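Local coordinates for glycosyl hydrolase family 2, TIM barrel domain protein (Parabacteroides merdae ATCC 43184, PDB 6DXU), which probably hydrolyses beta-glucuronides as a glycoside hydrolase family 2 beta-glucuronidase of a human gut bacterium, at residues C736-V750 / V814-S828. Sequence-based numbering, arbitrary orientation.
Sequences CQVSLLSEEGDTALV and VKSEGLPTAFLELKS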
loop_
_atom_site.group_PDB
_atom_site.type_symbol
_atom_site.label_atom_id
_atom_site.label_comp_id
_atom_site.label_asym_id
_atom_site.label_seq_id
_atom_site.Cartn_x
_atom_site.Cartn_y
_atom_site.Cartn_z
ATOM N N CYS D 736 -37.520 -30.884 41.868
ATOM C CA CYS D 736 -36.134 -30.706 42.273
ATOM C C CYS D 736 -36.084 -30.514 43.777
ATOM O O CYS D 736 -36.721 -29.600 44.310
ATOM C CB CYS D 736 -35.509 -29.500 41.575
ATOM S SG CYS D 736 -35.255 -29.755 39.836
ATOM N N GLN D 737 -35.340 -31.369 44.455
ATOM C CA GLN D 737 -35.114 -31.238 45.881
ATOM C C GLN D 737 -33.724 -30.644 46.072
ATOM O O GLN D 737 -32.739 -31.182 45.555
ATOM C CB GLN D 737 -35.296 -32.594 46.564
ATOM C CG GLN D 737 -34.743 -32.751 47.951
ATOM C CD GLN D 737 -34.936 -34.182 48.459
ATOM O OE1 GLN D 737 -35.793 -34.921 47.957
ATOM N NE2 GLN D 737 -34.150 -34.572 49.459
ATOM N N VAL D 738 -33.656 -29.504 46.754
ATOM C CA VAL D 738 -32.444 -28.698 46.842
ATOM C C VAL D 738 -32.050 -28.599 48.298
ATOM O O VAL D 738 -32.884 -28.266 49.148
ATOM C CB VAL D 738 -32.647 -27.294 46.242
ATOM C CG1 VAL D 738 -31.317 -26.526 46.187
ATOM C CG2 VAL D 738 -33.276 -27.396 44.868
ATOM N N SER D 739 -30.777 -28.839 48.585
ATOM C CA SER D 739 -30.355 -28.861 49.970
ATOM C C SER D 739 -28.924 -28.366 50.073
ATOM O O SER D 739 -28.156 -28.408 49.108
ATOM C CB SER D 739 -30.474 -30.271 50.552
ATOM O OG SER D 739 -29.598 -31.155 49.877
ATOM N N LEU D 740 -28.583 -27.884 51.260
ATOM C CA LEU D 740 -27.212 -27.535 51.596
ATOM C C LEU D 740 -26.480 -28.812 52.000
ATOM O O LEU D 740 -26.801 -29.422 53.025
ATOM C CB LEU D 740 -27.189 -26.496 52.711
ATOM C CG LEU D 740 -25.785 -26.151 53.205
ATOM C CD1 LEU D 740 -24.951 -25.575 52.057
ATOM C CD2 LEU D 740 -25.836 -25.189 54.388
ATOM N N LEU D 741 -25.510 -29.231 51.186
ATOM C CA LEU D 741 -24.828 -30.496 51.439
ATOM C C LEU D 741 -23.695 -30.331 52.444
ATOM O O LEU D 741 -23.519 -31.179 53.324
ATOM C CB LEU D 741 -24.313 -31.083 50.122
ATOM C CG LEU D 741 -23.644 -32.462 50.138
ATOM C CD1 LEU D 741 -24.532 -33.525 50.759
ATOM C CD2 LEU D 741 -23.273 -32.858 48.726
ATOM N N SER D 742 -22.928 -29.250 52.342
ATOM C CA SER D 742 -21.813 -29.014 53.250
ATOM C C SER D 742 -21.350 -27.571 53.079
ATOM O O SER D 742 -21.793 -26.858 52.174
ATOM C CB SER D 742 -20.658 -29.987 53.000
ATOM O OG SER D 742 -20.122 -29.808 51.701
ATOM N N GLU D 743 -20.434 -27.160 53.947
ATOM C CA GLU D 743 -19.834 -25.834 53.877
ATOM C C GLU D 743 -18.350 -25.934 54.166
ATOM O O GLU D 743 -17.906 -26.851 54.855
ATOM C CB GLU D 743 -20.391 -24.849 54.895
ATOM C CG GLU D 743 -21.847 -24.951 55.247
ATOM C CD GLU D 743 -22.124 -24.174 56.527
ATOM O OE1 GLU D 743 -22.500 -22.996 56.447
ATOM O OE2 GLU D 743 -21.892 -24.734 57.611
ATOM N N GLU D 744 -17.594 -25.001 53.593
ATOM C CA GLU D 744 -16.158 -24.893 53.835
ATOM C C GLU D 744 -15.849 -23.401 53.847
ATOM O O GLU D 744 -15.778 -22.772 52.785
ATOM C CB GLU D 744 -15.361 -25.631 52.766
ATOM N N GLY D 745 -15.689 -22.835 55.035
ATOM C CA GLY D 745 -15.415 -21.410 55.124
ATOM C C GLY D 745 -16.552 -20.594 54.542
ATOM O O GLY D 745 -17.715 -20.724 54.943
ATOM N N ASP D 746 -16.221 -19.741 53.577
ATOM C CA ASP D 746 -17.211 -18.884 52.939
ATOM C C ASP D 746 -17.956 -19.583 51.806
ATOM O O ASP D 746 -18.805 -18.959 51.160
ATOM C CB ASP D 746 -16.525 -17.616 52.418
ATOM C CG ASP D 746 -17.515 -16.531 51.997
ATOM O OD1 ASP D 746 -18.531 -16.313 52.696
ATOM O OD2 ASP D 746 -17.269 -15.897 50.954
ATOM N N THR D 747 -17.677 -20.851 51.538
ATOM C CA THR D 747 -18.289 -21.540 50.413
ATOM C C THR D 747 -19.312 -22.561 50.894
ATOM O O THR D 747 -19.115 -23.233 51.911
ATOM C CB THR D 747 -17.232 -22.217 49.538
ATOM O OG1 THR D 747 -16.681 -23.333 50.240
ATOM C CG2 THR D 747 -16.122 -21.242 49.218
ATOM N N ALA D 748 -20.423 -22.645 50.178
ATOM C CA ALA D 748 -21.468 -23.618 50.440
ATOM C C ALA D 748 -21.585 -24.541 49.239
ATOM O O ALA D 748 -21.464 -24.099 48.094
ATOM C CB ALA D 748 -22.808 -22.940 50.716
ATOM N N LEU D 749 -21.781 -25.827 49.496
ATOM C CA LEU D 749 -22.002 -26.809 48.439
ATOM C C LEU D 749 -23.476 -27.185 48.405
ATOM O O LEU D 749 -24.012 -27.706 49.390
ATOM C CB LEU D 749 -21.124 -28.048 48.638
ATOM C CG LEU D 749 -21.326 -29.159 47.605
ATOM C CD1 LEU D 749 -21.045 -28.692 46.170
ATOM C CD2 LEU D 749 -20.451 -30.359 47.961
ATOM N N VAL D 750 -24.125 -26.913 47.288
ATOM C CA VAL D 750 -25.557 -27.123 47.122
ATOM C C VAL D 750 -25.777 -28.355 46.264
ATOM O O VAL D 750 -25.061 -28.578 45.279
ATOM C CB VAL D 750 -26.232 -25.884 46.501
ATOM C CG1 VAL D 750 -27.651 -26.207 46.056
ATOM C CG2 VAL D 750 -26.258 -24.755 47.509
ATOM N N VAL D 814 -33.360 -23.109 41.473
ATOM C CA VAL D 814 -33.002 -24.273 40.673
ATOM C C VAL D 814 -34.141 -24.530 39.710
ATOM O O VAL D 814 -35.279 -24.760 40.138
ATOM C CB VAL D 814 -32.748 -25.508 41.549
ATOM C CG1 VAL D 814 -32.522 -26.726 40.683
ATOM C CG2 VAL D 814 -31.574 -25.253 42.461
ATOM N N LYS D 815 -33.846 -24.486 38.416
ATOM C CA LYS D 815 -34.856 -24.610 37.379
ATOM C C LYS D 815 -34.608 -25.858 36.545
ATOM O O LYS D 815 -33.470 -26.299 36.383
ATOM C CB LYS D 815 -34.883 -23.378 36.468
ATOM C CG LYS D 815 -35.163 -22.076 37.203
ATOM C CD LYS D 815 -35.712 -21.010 36.249
ATOM C CE LYS D 815 -34.605 -20.203 35.633
ATOM N NZ LYS D 815 -35.093 -18.921 35.023
ATOM N N SER D 816 -35.696 -26.437 36.039
ATOM C CA SER D 816 -35.635 -27.580 35.138
ATOM C C SER D 816 -36.930 -27.603 34.340
ATOM O O SER D 816 -38.006 -27.416 34.909
ATOM C CB SER D 816 -35.441 -28.888 35.912
ATOM O OG SER D 816 -35.093 -29.949 35.048
ATOM N N GLU D 817 -36.816 -27.829 33.028
ATOM C CA GLU D 817 -37.934 -27.602 32.118
ATOM C C GLU D 817 -39.126 -28.464 32.500
ATOM O O GLU D 817 -38.995 -29.675 32.706
ATOM C CB GLU D 817 -37.520 -27.880 30.671
ATOM N N GLY D 818 -40.285 -27.822 32.631
ATOM C CA GLY D 818 -41.507 -28.513 32.978
ATOM C C GLY D 818 -41.656 -28.861 34.441
ATOM O O GLY D 818 -42.699 -29.400 34.826
ATOM N N LEU D 819 -40.661 -28.570 35.269
ATOM C CA LEU D 819 -40.736 -28.840 36.694
ATOM C C LEU D 819 -40.869 -27.537 37.465
ATOM O O LEU D 819 -40.404 -26.492 36.997
ATOM C CB LEU D 819 -39.491 -29.576 37.199
ATOM C CG LEU D 819 -39.104 -30.868 36.491
ATOM C CD1 LEU D 819 -37.969 -31.527 37.268
ATOM C CD2 LEU D 819 -40.307 -31.793 36.374
ATOM N N PRO D 820 -41.504 -27.553 38.635
ATOM C CA PRO D 820 -41.548 -26.337 39.455
ATOM C C PRO D 820 -40.153 -25.910 39.885
ATOM O O PRO D 820 -39.323 -26.728 40.280
ATOM C CB PRO D 820 -42.411 -26.741 40.660
ATOM C CG PRO D 820 -42.501 -28.233 40.612
ATOM C CD PRO D 820 -42.341 -28.633 39.182
ATOM N N THR D 821 -39.915 -24.606 39.824
ATOM C CA THR D 821 -38.644 -24.052 40.269
ATOM C C THR D 821 -38.525 -24.174 41.779
ATOM O O THR D 821 -39.497 -23.959 42.505
ATOM C CB THR D 821 -38.551 -22.596 39.817
ATOM O OG1 THR D 821 -38.574 -22.564 38.384
ATOM C CG2 THR D 821 -37.297 -21.907 40.345
ATOM N N ALA D 822 -37.336 -24.536 42.256
ATOM C CA ALA D 822 -37.099 -24.736 43.679
ATOM C C ALA D 822 -36.113 -23.703 44.202
ATOM O O ALA D 822 -35.299 -23.168 43.447
ATOM C CB ALA D 822 -36.575 -26.149 43.958
ATOM N N PHE D 823 -36.192 -23.421 45.506
ATOM C CA PHE D 823 -35.414 -22.342 46.102
ATOM C C PHE D 823 -34.731 -22.806 47.377
ATOM O O PHE D 823 -35.253 -23.647 48.118
ATOM C CB PHE D 823 -36.300 -21.109 46.396
ATOM C CG PHE D 823 -36.964 -20.524 45.173
ATOM C CD1 PHE D 823 -36.410 -19.435 44.520
ATOM C CD2 PHE D 823 -38.140 -21.062 44.683
ATOM C CE1 PHE D 823 -37.024 -18.889 43.398
ATOM C CE2 PHE D 823 -38.753 -20.541 43.560
ATOM C CZ PHE D 823 -38.188 -19.446 42.912
ATOM N N LEU D 824 -33.547 -22.251 47.625
ATOM C CA LEU D 824 -32.795 -22.533 48.837
ATOM C C LEU D 824 -32.156 -21.252 49.342
ATOM O O LEU D 824 -31.456 -20.571 48.587
ATOM C CB LEU D 824 -31.709 -23.588 48.593
ATOM C CG LEU D 824 -30.826 -23.967 49.778
ATOM C CD1 LEU D 824 -31.637 -24.714 50.847
ATOM C CD2 LEU D 824 -29.636 -24.810 49.311
ATOM N N GLU D 825 -32.410 -20.919 50.605
ATOM C CA GLU D 825 -31.746 -19.788 51.237
ATOM C C GLU D 825 -30.366 -20.182 51.746
ATOM O O GLU D 825 -30.176 -21.276 52.281
ATOM C CB GLU D 825 -32.581 -19.230 52.394
ATOM C CG GLU D 825 -32.321 -17.760 52.659
ATOM C CD GLU D 825 -32.899 -17.284 53.983
ATOM O OE1 GLU D 825 -33.613 -18.072 54.642
ATOM O OE2 GLU D 825 -32.607 -16.135 54.382
ATOM N N LEU D 826 -29.395 -19.293 51.549
ATOM C CA LEU D 826 -28.042 -19.456 52.074
ATOM C C LEU D 826 -27.715 -18.281 52.987
ATOM O O LEU D 826 -27.666 -17.134 52.529
ATOM C CB LEU D 826 -27.022 -19.545 50.940
ATOM C CG LEU D 826 -27.107 -20.775 50.039
ATOM C CD1 LEU D 826 -26.076 -20.659 48.911
ATOM C CD2 LEU D 826 -26.887 -22.032 50.857
ATOM N N LYS D 827 -27.546 -18.549 54.274
ATOM C CA LYS D 827 -27.161 -17.531 55.240
ATOM C C LYS D 827 -25.701 -17.689 55.645
ATOM O O LYS D 827 -25.108 -18.760 55.515
ATOM C CB LYS D 827 -28.053 -17.588 56.482
ATOM C CG LYS D 827 -29.508 -17.260 56.222
ATOM N N SER D 828 -25.102 -16.584 56.081
ATOM C CA SER D 828 -23.739 -16.611 56.602
ATOM C C SER D 828 -23.754 -16.438 58.117
ATOM O O SER D 828 -24.554 -15.650 58.634
ATOM C CB SER D 828 -22.873 -15.517 55.971
ATOM O OG SER D 828 -22.479 -15.872 54.656
HETATM O O HOH W 1 -39.394 -28.810 41.843
HETATM O O HOH W 2 -19.867 -17.276 54.708
#
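Cys736 and Val738 carry most of the packing of 736-750 on 814-828. The thiol of Cys736 stands anti to its carbonyl carbon (chi1 -70°) and makes no hydrogen bond across the contact; SG rests against carbon, 4.0 Å from CB of Ser816 and near CD1 of Leu819 and CG1 of Val814. The hydroxyl of Ser816 bonds to the backbone carbonyl of Gln768. On the backbone side, O of Cys736 lies 3.5 Å from CB of Ala822.

Val738 packs CG1 on Leu824, 3.8 Å from its CB. CG2 touches CB of Ala822 and CG2 of Val814, each at 3.6 Å, in directions roughly at right angles. Both methyls border CG2 of Val814, whose side chain slides past that of Val738 in the opposite direction. Leu824 sends its branch towards 736-750, with CG anti to the backbone N (chi1 179°). Its CD2 lies 3.7 Å from C of Ser739 and also meets Val750 tip to tip, 3.8 Å from CG2 of Val750, so one methyl touches both strands of the hairpin. Leu826 packs more loosely on Leu740 and Ala748.

No direct hydrogen bond joins the segments; water links them at both ends. One water accepts from N of Cys736 and donates to O of Pro820, and another donates to both OD1 of Asp746 and OG of Ser828. Asp746 is also held by N of Glu807 and a salt bridge to Lys804, and Ser828 OG bonds to Gly808 O.

Strands 736-744 and 822-826, each at an outer edge of its own sheet within the chain, run nearly parallel (14°), while strand 747-750 lies further from 822-826. The two antiparallel four-stranded sheets, packed through apolar side chains, form a beta-sandwich in the C-terminal domain of this family 2 enzyme.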